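Local coordinates for protein dTDP-4-dehydrorhamnose reductase (PDB 2GGS) that binds NADPH and probably acts as a dTDP-4-dehydrorhamnose reductase, an NADPH-dependent oxidoreductase with a Rossmann-type fold, at residues L43-I53 with K82-R93. Numbering follows the deposited sequence.
Sequences LTDFPRLEDFI and KINAEAVRHIVR. With NDP (NADPH dihydro-nicotinamide-adenine-dinucleotide phosphate), chain C.
Glu50 joins the two helices by accepting from both His90 and Arg93. Its OE2 takes two short bonds: Arg93 NH2 lies 2.6 Å from Glu50 OE2 on the syn lone pair, within the guanidinium plane, while His90 ND1 donates from the anti side, somewhat out of the carboxylate plane but nearly straight at 167°. Arg93 NE reaches Glu50 OE1 at 3.2 Å, tilted out of both the guanidinium and carboxylate planes, completing a side-on, two-nitrogen salt bridge; the bend at chi3 turns the guanidinium back to the carboxylate. Held by two donors, OE2 is probably favoured as charged; the bond from ND1 and the stack on Phe46 hold the imidazole's rotation. Phe46 lies over one face of His90 in an offset stack, planes 13° apart, with its CB centred above the imidazole; Lys82, Glu86 and Ala87 complete the hole for this knob. Deeper in, Leu49 CD2 meets Ile91 CG1 at 3.8 Å, and Leu43 CB packs on Ile83 CD1. Leu43 N donates to the adenine N1A of NADPH at 2.9 Å, whereas Thr44 OG1 is hydrogen-bonded to Asp42 OD1. The axes of 46-53 and 82-93 approach to 9.1 Å, their directions 31° apart, on one side of the Rossmann sheet: Ile91 rests on strand 60-63, and helix 129-141 flanks 77-97 at Ala85 and Val88.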
ATOM      1  N   LEU A  43      -9.380  -7.746 -11.793  1.00 18.66           N
ATOM      2  CA  LEU A  43      -9.299  -8.777 -10.751  1.00 18.41           C
ATOM      3  C   LEU A  43     -10.661  -9.204 -10.159  1.00 18.70           C
ATOM      4  O   LEU A  43     -10.737 -10.234  -9.477  1.00 19.27           O
ATOM      5  CB  LEU A  43      -8.379  -8.316  -9.621  1.00 18.82           C
ATOM      6  CG  LEU A  43      -6.938  -8.821  -9.693  1.00 19.56           C
ATOM      7  CD1 LEU A  43      -6.281  -8.590 -11.057  1.00 19.17           C
ATOM      8  CD2 LEU A  43      -6.098  -8.237  -8.557  1.00 19.11           C
ATOM      9  N   THR A  44     -11.712  -8.432 -10.430  1.00 19.19           N
ATOM     10  CA  THR A  44     -13.070  -8.796  -9.956  1.00 19.77           C
ATOM     11  C   THR A  44     -13.798  -9.742 -10.937  1.00 20.70           C
ATOM     12  O   THR A  44     -14.908 -10.195 -10.653  1.00 22.93           O
ATOM     13  CB  THR A  44     -13.955  -7.574  -9.630  1.00 19.48           C
ATOM     14  OG1 THR A  44     -14.262  -6.849 -10.828  1.00 21.05           O
ATOM     15  CG2 THR A  44     -13.262  -6.634  -8.580  1.00 20.04           C
ATOM     16  N   ASP A  45     -13.181 -10.027 -12.063  1.00 21.28           N
ATOM     17  CA  ASP A  45     -13.667 -11.081 -12.978  1.00 20.57           C
ATOM     18  C   ASP A  45     -12.952 -12.375 -12.562  1.00 20.16           C
ATOM     19  O   ASP A  45     -11.927 -12.765 -13.146  1.00 18.57           O
ATOM     20  CB  ASP A  45     -13.416 -10.680 -14.447  1.00 22.09           C
ATOM     21  CG  ASP A  45     -13.950 -11.723 -15.455  1.00 23.37           C
ATOM     22  OD1 ASP A  45     -14.296 -12.857 -15.066  1.00 26.77           O
ATOM     23  OD2 ASP A  45     -13.980 -11.397 -16.650  1.00 26.00           O
ATOM     24  N   PHE A  46     -13.488 -13.035 -11.535  1.00 19.21           N
ATOM     25  CA  PHE A  46     -12.754 -14.118 -10.880  1.00 20.70           C
ATOM     26  C   PHE A  46     -12.318 -15.283 -11.788  1.00 20.74           C
ATOM     27  O   PHE A  46     -11.176 -15.712 -11.702  1.00 19.31           O
ATOM     28  CB  PHE A  46     -13.410 -14.602  -9.565  1.00 20.74           C
ATOM     29  CG  PHE A  46     -13.754 -13.479  -8.586  1.00 21.95           C
ATOM     30  CD1 PHE A  46     -12.857 -12.420  -8.342  1.00 20.56           C
ATOM     31  CD2 PHE A  46     -14.958 -13.503  -7.879  1.00 22.18           C
ATOM     32  CE1 PHE A  46     -13.194 -11.386  -7.442  1.00 19.04           C
ATOM     33  CE2 PHE A  46     -15.298 -12.494  -6.959  1.00 22.03           C
ATOM     34  CZ  PHE A  46     -14.401 -11.423  -6.750  1.00 22.43           C
ATOM     35  N   PRO A  47     -13.193 -15.772 -12.699  1.00 21.31           N
ATOM     36  CA  PRO A  47     -12.691 -16.866 -13.532  1.00 21.52           C
ATOM     37  C   PRO A  47     -11.547 -16.444 -14.443  1.00 20.68           C
ATOM     38  O   PRO A  47     -10.601 -17.240 -14.623  1.00 21.18           O
ATOM     39  CB  PRO A  47     -13.940 -17.290 -14.354  1.00 21.85           C
ATOM     40  CG  PRO A  47     -15.100 -16.765 -13.548  1.00 22.09           C
ATOM     41  CD  PRO A  47     -14.601 -15.448 -13.019  1.00 21.85           C
ATOM     42  N   ARG A  48     -11.606 -15.214 -14.955  1.00 21.08           N
ATOM     43  CA  ARG A  48     -10.555 -14.669 -15.840  1.00 22.03           C
ATOM     44  C   ARG A  48      -9.246 -14.489 -15.055  1.00 20.85           C
ATOM     45  O   ARG A  48      -8.163 -14.813 -15.560  1.00 20.77           O
ATOM     46  CB  ARG A  48     -10.985 -13.373 -16.504  1.00 23.52           C
ATOM     47  CG  ARG A  48     -11.854 -13.593 -17.740  1.00 29.30           C
ATOM     48  CD  ARG A  48     -11.842 -12.402 -18.693  1.00 36.54           C
ATOM     49  NE  ARG A  48     -12.999 -12.416 -19.588  1.00 42.56           N
ATOM     50  CZ  ARG A  48     -13.354 -11.400 -20.374  1.00 43.29           C
ATOM     51  NH1 ARG A  48     -12.620 -10.293 -20.410  1.00 43.78           N
ATOM     52  NH2 ARG A  48     -14.434 -11.499 -21.144  1.00 45.12           N
ATOM     53  N   LEU A  49      -9.371 -14.005 -13.821  1.00 19.92           N
ATOM     54  CA  LEU A  49      -8.213 -13.909 -12.902  1.00 18.78           C
ATOM     55  C   LEU A  49      -7.535 -15.255 -12.667  1.00 19.41           C
ATOM     56  O   LEU A  49      -6.313 -15.393 -12.868  1.00 19.68           O
ATOM     57  CB  LEU A  49      -8.638 -13.267 -11.577  1.00 18.30           C
ATOM     58  CG  LEU A  49      -7.630 -13.337 -10.419  1.00 17.96           C
ATOM     59  CD1 LEU A  49      -6.407 -12.473 -10.790  1.00 18.27           C
ATOM     60  CD2 LEU A  49      -8.301 -12.844  -9.151  1.00 18.56           C
ATOM     61  N   GLU A  50      -8.301 -16.256 -12.222  1.00 18.59           N
ATOM     62  CA  GLU A  50      -7.723 -17.553 -11.954  1.00 19.99           C
ATOM     63  C   GLU A  50      -7.070 -18.172 -13.204  1.00 19.91           C
ATOM     64  O   GLU A  50      -5.981 -18.738 -13.131  1.00 20.20           O
ATOM     65  CB  GLU A  50      -8.743 -18.508 -11.324  1.00 20.51           C
ATOM     66  CG  GLU A  50      -9.293 -18.020  -9.973  1.00 20.36           C
ATOM     67  CD  GLU A  50     -10.066 -19.092  -9.188  1.00 21.40           C
ATOM     68  OE1 GLU A  50      -9.697 -20.276  -9.201  1.00 25.57           O
ATOM     69  OE2 GLU A  50     -11.072 -18.744  -8.568  1.00 25.69           O
ATOM     70  N   ASP A  51      -7.734 -18.041 -14.350  1.00 20.21           N
ATOM     71  CA  ASP A  51      -7.202 -18.554 -15.610  1.00 20.81           C
ATOM     72  C   ASP A  51      -5.885 -17.875 -15.950  1.00 20.29           C
ATOM     73  O   ASP A  51      -4.943 -18.519 -16.383  1.00 21.00           O
ATOM     74  CB  ASP A  51      -8.168 -18.275 -16.769  1.00 21.91           C
ATOM     75  CG  ASP A  51      -7.694 -18.926 -18.064  1.00 25.98           C
ATOM     76  OD1 ASP A  51      -7.487 -20.152 -18.065  1.00 30.14           O
ATOM     77  OD2 ASP A  51      -7.481 -18.200 -19.044  1.00 33.01           O
ATOM     78  N   PHE A  52      -5.815 -16.577 -15.698  1.00 20.12           N
ATOM     79  CA  PHE A  52      -4.624 -15.784 -16.038  1.00 19.59           C
ATOM     80  C   PHE A  52      -3.443 -16.282 -15.227  1.00 19.78           C
ATOM     81  O   PHE A  52      -2.339 -16.498 -15.767  1.00 19.16           O
ATOM     82  CB  PHE A  52      -4.901 -14.297 -15.779  1.00 20.56           C
ATOM     83  CG  PHE A  52      -3.794 -13.401 -16.215  1.00 21.00           C
ATOM     84  CD1 PHE A  52      -3.702 -12.967 -17.538  1.00 23.24           C
ATOM     85  CD2 PHE A  52      -2.794 -13.046 -15.322  1.00 20.59           C
ATOM     86  CE1 PHE A  52      -2.646 -12.134 -17.940  1.00 21.58           C
ATOM     87  CE2 PHE A  52      -1.724 -12.247 -15.740  1.00 19.61           C
ATOM     88  CZ  PHE A  52      -1.649 -11.797 -17.023  1.00 21.08           C
ATOM     89  N   ILE A  53      -3.689 -16.516 -13.930  1.00 18.11           N
ATOM     90  CA  ILE A  53      -2.633 -16.960 -13.042  1.00 19.18           C
ATOM     91  C   ILE A  53      -2.132 -18.335 -13.447  1.00 19.52           C
ATOM     92  O   ILE A  53      -0.924 -18.561 -13.520  1.00 20.07           O
ATOM     93  CB  ILE A  53      -3.118 -16.924 -11.564  1.00 18.03           C
ATOM     94  CG1 ILE A  53      -3.203 -15.456 -11.096  1.00 17.96           C
ATOM     95  CG2 ILE A  53      -2.179 -17.727 -10.641  1.00 19.45           C
ATOM     96  CD1 ILE A  53      -3.967 -15.234  -9.790  1.00 18.06           C
ATOM     97  N   LYS A  82     -15.173  -6.534  -3.184  1.00 14.73           N
ATOM     98  CA  LYS A  82     -14.821  -7.406  -4.254  1.00 15.04           C
ATOM     99  C   LYS A  82     -13.369  -7.340  -4.637  1.00 14.73           C
ATOM    100  O   LYS A  82     -12.793  -8.373  -4.965  1.00 15.42           O
ATOM    101  CB  LYS A  82     -15.630  -7.050  -5.492  1.00 17.21           C
ATOM    102  CG  LYS A  82     -17.033  -7.591  -5.392  1.00 23.39           C
ATOM    103  CD  LYS A  82     -17.494  -8.067  -6.770  1.00 32.95           C
ATOM    104  CE  LYS A  82     -18.332  -7.010  -7.483  1.00 35.00           C
ATOM    105  NZ  LYS A  82     -19.754  -7.031  -6.994  1.00 39.05           N
ATOM    106  N   ILE A  83     -12.796  -6.141  -4.620  1.00 13.82           N
ATOM    107  CA  ILE A  83     -11.393  -6.003  -5.052  1.00 14.95           C
ATOM    108  C   ILE A  83     -10.458  -6.145  -3.844  1.00 14.32           C
ATOM    109  O   ILE A  83      -9.439  -6.813  -3.967  1.00 14.20           O
ATOM    110  CB  ILE A  83     -11.118  -4.698  -5.860  1.00 13.71           C
ATOM    111  CG1 ILE A  83      -9.680  -4.620  -6.417  1.00 14.63           C
ATOM    112  CG2 ILE A  83     -11.443  -3.432  -5.026  1.00 14.07           C
ATOM    113  CD1 ILE A  83      -9.177  -5.830  -7.177  1.00 15.65           C
ATOM    114  N   ASN A  84     -10.822  -5.524  -2.716  1.00 15.26           N
ATOM    115  CA  ASN A  84      -9.896  -5.501  -1.567  1.00 14.08           C
ATOM    116  C   ASN A  84      -9.894  -6.782  -0.777  1.00 14.94           C
ATOM    117  O   ASN A  84      -8.891  -7.103  -0.090  1.00 16.14           O
ATOM    118  CB  ASN A  84     -10.258  -4.350  -0.642  1.00 12.78           C
ATOM    119  CG  ASN A  84      -9.878  -3.011  -1.203  1.00 12.22           C
ATOM    120  OD1 ASN A  84      -9.186  -2.897  -2.226  1.00 15.49           O
ATOM    121  ND2 ASN A  84     -10.294  -1.970  -0.488  1.00 14.02           N
ATOM    122  N   ALA A  85     -10.990  -7.536  -0.874  1.00 15.45           N
ATOM    123  CA  ALA A  85     -11.102  -8.778  -0.125  1.00 14.88           C
ATOM    124  C   ALA A  85     -11.309  -9.989  -1.045  1.00 15.23           C
ATOM    125  O   ALA A  85     -10.459 -10.881  -1.136  1.00 14.45           O
ATOM    126  CB  ALA A  85     -12.208  -8.685   0.939  1.00 14.22           C
ATOM    127  N   GLU A  86     -12.422 -10.018  -1.786  1.00 14.96           N
ATOM    128  CA  GLU A  86     -12.780 -11.282  -2.439  1.00 16.73           C
ATOM    129  C   GLU A  86     -11.767 -11.708  -3.521  1.00 16.53           C
ATOM    130  O   GLU A  86     -11.519 -12.881  -3.659  1.00 16.97           O
ATOM    131  CB  GLU A  86     -14.200 -11.191  -3.041  1.00 17.62           C
ATOM    132  CG  GLU A  86     -14.811 -12.578  -3.275  1.00 19.82           C
ATOM    133  CD  GLU A  86     -16.304 -12.516  -3.539  1.00 25.31           C
ATOM    134  OE1 GLU A  86     -16.829 -11.397  -3.740  1.00 25.58           O
ATOM    135  OE2 GLU A  86     -16.921 -13.601  -3.546  1.00 28.84           O
ATOM    136  N   ALA A  87     -11.182 -10.761  -4.253  1.00 17.09           N
ATOM    137  CA  ALA A  87     -10.197 -11.080  -5.298  1.00 15.69           C
ATOM    138  C   ALA A  87      -9.046 -11.858  -4.705  1.00 16.70           C
ATOM    139  O   ALA A  87      -8.475 -12.738  -5.364  1.00 16.88           O
ATOM    140  CB  ALA A  87      -9.694  -9.816  -6.017  1.00 16.44           C
ATOM    141  N   VAL A  88      -8.708 -11.517  -3.440  1.00 15.69           N
ATOM    142  CA  VAL A  88      -7.590 -12.180  -2.761  1.00 15.71           C
ATOM    143  C   VAL A  88      -7.871 -13.672  -2.611  1.00 15.12           C
ATOM    144  O   VAL A  88      -6.956 -14.495  -2.736  1.00 15.03           O
ATOM    145  CB  VAL A  88      -7.262 -11.531  -1.391  1.00 15.28           C
ATOM    146  CG1 VAL A  88      -6.033 -12.241  -0.760  1.00 15.02           C
ATOM    147  CG2 VAL A  88      -6.977 -10.058  -1.560  1.00 14.98           C
ATOM    148  N   ARG A  89      -9.132 -14.033  -2.330  1.00 15.08           N
ATOM    149  CA  ARG A  89      -9.484 -15.442  -2.207  1.00 17.20           C
ATOM    150  C   ARG A  89      -9.119 -16.189  -3.505  1.00 16.50           C
ATOM    151  O   ARG A  89      -8.588 -17.326  -3.505  1.00 17.69           O
ATOM    152  CB  ARG A  89     -10.968 -15.613  -1.895  1.00 17.86           C
ATOM    153  CG  ARG A  89     -11.275 -17.100  -1.654  1.00 18.45           C
ATOM    154  CD  ARG A  89     -12.659 -17.332  -1.056  1.00 27.76           C
ATOM    155  NE  ARG A  89     -13.685 -17.475  -2.080  1.00 28.82           N
ATOM    156  CZ  ARG A  89     -14.016 -18.618  -2.669  1.00 31.75           C
ATOM    157  NH1 ARG A  89     -13.375 -19.751  -2.376  1.00 34.87           N
ATOM    158  NH2 ARG A  89     -14.973 -18.613  -3.584  1.00 33.42           N
ATOM    159  N   HIS A  90      -9.384 -15.539  -4.617  1.00 16.91           N
ATOM    160  CA  HIS A  90      -9.160 -16.169  -5.899  1.00 17.28           C
ATOM    161  C   HIS A  90      -7.687 -16.162  -6.322  1.00 17.46           C
ATOM    162  O   HIS A  90      -7.219 -17.080  -6.951  1.00 17.63           O
ATOM    163  CB  HIS A  90     -10.094 -15.521  -6.925  1.00 17.28           C
ATOM    164  CG  HIS A  90     -11.530 -15.790  -6.626  1.00 18.16           C
ATOM    165  ND1 HIS A  90     -12.133 -16.974  -6.990  1.00 21.64           N
ATOM    166  CD2 HIS A  90     -12.472 -15.074  -5.963  1.00 20.76           C
ATOM    167  CE1 HIS A  90     -13.396 -16.963  -6.591  1.00 23.55           C
ATOM    168  NE2 HIS A  90     -13.626 -15.836  -5.949  1.00 22.18           N
ATOM    169  N   ILE A  91      -6.953 -15.123  -5.951  1.00 17.17           N
ATOM    170  CA  ILE A  91      -5.524 -15.129  -6.144  1.00 17.25           C
ATOM    171  C   ILE A  91      -4.865 -16.285  -5.373  1.00 16.72           C
ATOM    172  O   ILE A  91      -4.065 -17.023  -5.916  1.00 16.58           O
ATOM    173  CB  ILE A  91      -4.923 -13.772  -5.694  1.00 16.34           C
ATOM    174  CG1 ILE A  91      -5.380 -12.672  -6.660  1.00 17.07           C
ATOM    175  CG2 ILE A  91      -3.401 -13.876  -5.655  1.00 16.64           C
ATOM    176  CD1 ILE A  91      -4.951 -11.249  -6.178  1.00 17.55           C
ATOM    177  N   VAL A  92      -5.250 -16.454  -4.119  1.00 17.27           N
ATOM    178  CA  VAL A  92      -4.728 -17.556  -3.296  1.00 18.75           C
ATOM    179  C   VAL A  92      -5.086 -18.936  -3.905  1.00 18.42           C
ATOM    180  O   VAL A  92      -4.218 -19.805  -4.012  1.00 19.15           O
ATOM    181  CB  VAL A  92      -5.203 -17.436  -1.855  1.00 18.69           C
ATOM    182  CG1 VAL A  92      -4.880 -18.706  -1.072  1.00 20.80           C
ATOM    183  CG2 VAL A  92      -4.523 -16.197  -1.221  1.00 18.86           C
ATOM    184  N   ARG A  93      -6.347 -19.093  -4.332  1.00 18.78           N
ATOM    185  CA  ARG A  93      -6.791 -20.378  -4.877  1.00 19.50           C
ATOM    186  C   ARG A  93      -6.015 -20.796  -6.134  1.00 19.97           C
ATOM    187  O   ARG A  93      -5.443 -21.898  -6.196  1.00 19.76           O
ATOM    188  CB  ARG A  93      -8.291 -20.370  -5.158  1.00 19.85           C
ATOM    189  CG  ARG A  93      -8.780 -21.765  -5.479  1.00 21.14           C
ATOM    190  CD  ARG A  93     -10.266 -21.833  -5.362  1.00 28.14           C
ATOM    191  NE  ARG A  93     -10.933 -21.029  -6.373  1.00 28.45           N
ATOM    192  CZ  ARG A  93     -12.245 -21.087  -6.593  1.00 31.67           C
ATOM    193  NH1 ARG A  93     -12.986 -21.914  -5.872  1.00 32.85           N
ATOM    194  NH2 ARG A  93     -12.822 -20.347  -7.527  1.00 31.62           N
TER
HETATM  195  PA  NDP C 900      -2.810   2.811  -6.144  1.00 16.18           P
HETATM  196  O1A NDP C 900      -4.122   3.422  -5.877  1.00 18.45           O
HETATM  197  O2A NDP C 900      -1.810   3.751  -6.705  1.00 14.52           O
HETATM  198  O5B NDP C 900      -2.923   1.573  -7.120  1.00 16.20           O
HETATM  199  C5B NDP C 900      -4.050   0.717  -7.073  1.00 14.63           C
HETATM  200  C4B NDP C 900      -3.781  -0.353  -8.100  1.00 16.80           C
HETATM  201  O4B NDP C 900      -4.824  -1.324  -7.985  1.00 15.43           O
HETATM  202  C3B NDP C 900      -3.730   0.175  -9.525  1.00 15.07           C
HETATM  203  O3B NDP C 900      -2.687  -0.473 -10.202  1.00 17.01           O
HETATM  204  C2B NDP C 900      -5.087  -0.288 -10.070  1.00 16.25           C
HETATM  205  O2B NDP C 900      -4.965  -0.495 -11.444  1.00 15.10           O
HETATM  206  C1B NDP C 900      -5.240  -1.600  -9.314  1.00 16.41           C
HETATM  207  N9A NDP C 900      -6.636  -2.046  -9.302  1.00 15.99           N
HETATM  208  C8A NDP C 900      -7.676  -1.481  -8.628  1.00 15.65           C
HETATM  209  N7A NDP C 900      -8.806  -2.191  -8.911  1.00 16.59           N
HETATM  210  C5A NDP C 900      -8.466  -3.182  -9.752  1.00 15.10           C
HETATM  211  C6A NDP C 900      -9.211  -4.192 -10.375  1.00 17.77           C
HETATM  212  N6A NDP C 900     -10.566  -4.225 -10.245  1.00 16.86           N
HETATM  213  N1A NDP C 900      -8.532  -5.035 -11.213  1.00 15.73           N
HETATM  214  C2A NDP C 900      -7.166  -4.951 -11.454  1.00 17.19           C
HETATM  215  N3A NDP C 900      -6.449  -3.947 -10.850  1.00 14.13           N
HETATM  216  C4A NDP C 900      -7.100  -3.091 -10.029  1.00 15.89           C
HETATM  217  O3  NDP C 900      -2.417   2.140  -4.721  1.00 14.66           O
HETATM  218  PN  NDP C 900      -0.946   2.089  -4.039  1.00 14.39           P
HETATM  219  O1N NDP C 900       0.116   1.731  -4.953  1.00 13.68           O
HETATM  220  O2N NDP C 900      -0.907   3.355  -3.272  1.00 13.49           O
HETATM  221  O5D NDP C 900      -1.206   0.928  -2.970  1.00 14.43           O
HETATM  222  C5D NDP C 900      -0.601  -0.350  -3.135  1.00 14.92           C
HETATM  223  C4D NDP C 900      -1.041  -1.321  -2.047  1.00 15.81           C
HETATM  224  O4D NDP C 900      -0.657  -0.789  -0.800  1.00 16.04           O
HETATM  225  C3D NDP C 900      -2.548  -1.550  -1.970  1.00 16.27           C
HETATM  226  O3D NDP C 900      -2.675  -2.879  -1.541  1.00 16.77           O
HETATM  227  C2D NDP C 900      -3.006  -0.609  -0.883  1.00 15.08           C
HETATM  228  O2D NDP C 900      -4.217  -1.065  -0.306  1.00 16.63           O
HETATM  229  C1D NDP C 900      -1.789  -0.715   0.069  1.00 16.94           C
HETATM  230  N1N NDP C 900      -1.702   0.468   0.935  1.00 21.41           N
HETATM  231  C2N NDP C 900      -1.785   1.699   0.343  1.00 30.72           C
HETATM  232  C3N NDP C 900      -1.522   2.864   1.049  1.00 33.95           C
HETATM  233  C7N NDP C 900      -1.626   4.178   0.344  1.00 33.79           C
HETATM  234  O7N NDP C 900      -1.593   5.362   1.107  1.00 38.93           O
HETATM  235  N7N NDP C 900      -1.763   4.211  -0.980  1.00 39.81           N
HETATM  236  C4N NDP C 900      -1.145   2.808   2.518  1.00 33.29           C
HETATM  237  C5N NDP C 900      -1.112   1.412   3.094  1.00 25.34           C
HETATM  238  C6N NDP C 900      -1.380   0.314   2.268  1.00 27.87           C
HETATM  239  P2B NDP C 900      -5.557   0.588 -12.554  1.00 16.67           P
HETATM  240  O1X NDP C 900      -4.823   0.197 -13.774  1.00 15.90           O
HETATM  241  O2X NDP C 900      -5.266   1.973 -12.084  1.00 16.79           O
HETATM  242  O3X NDP C 900      -7.092   0.420 -12.690  1.00 20.95           O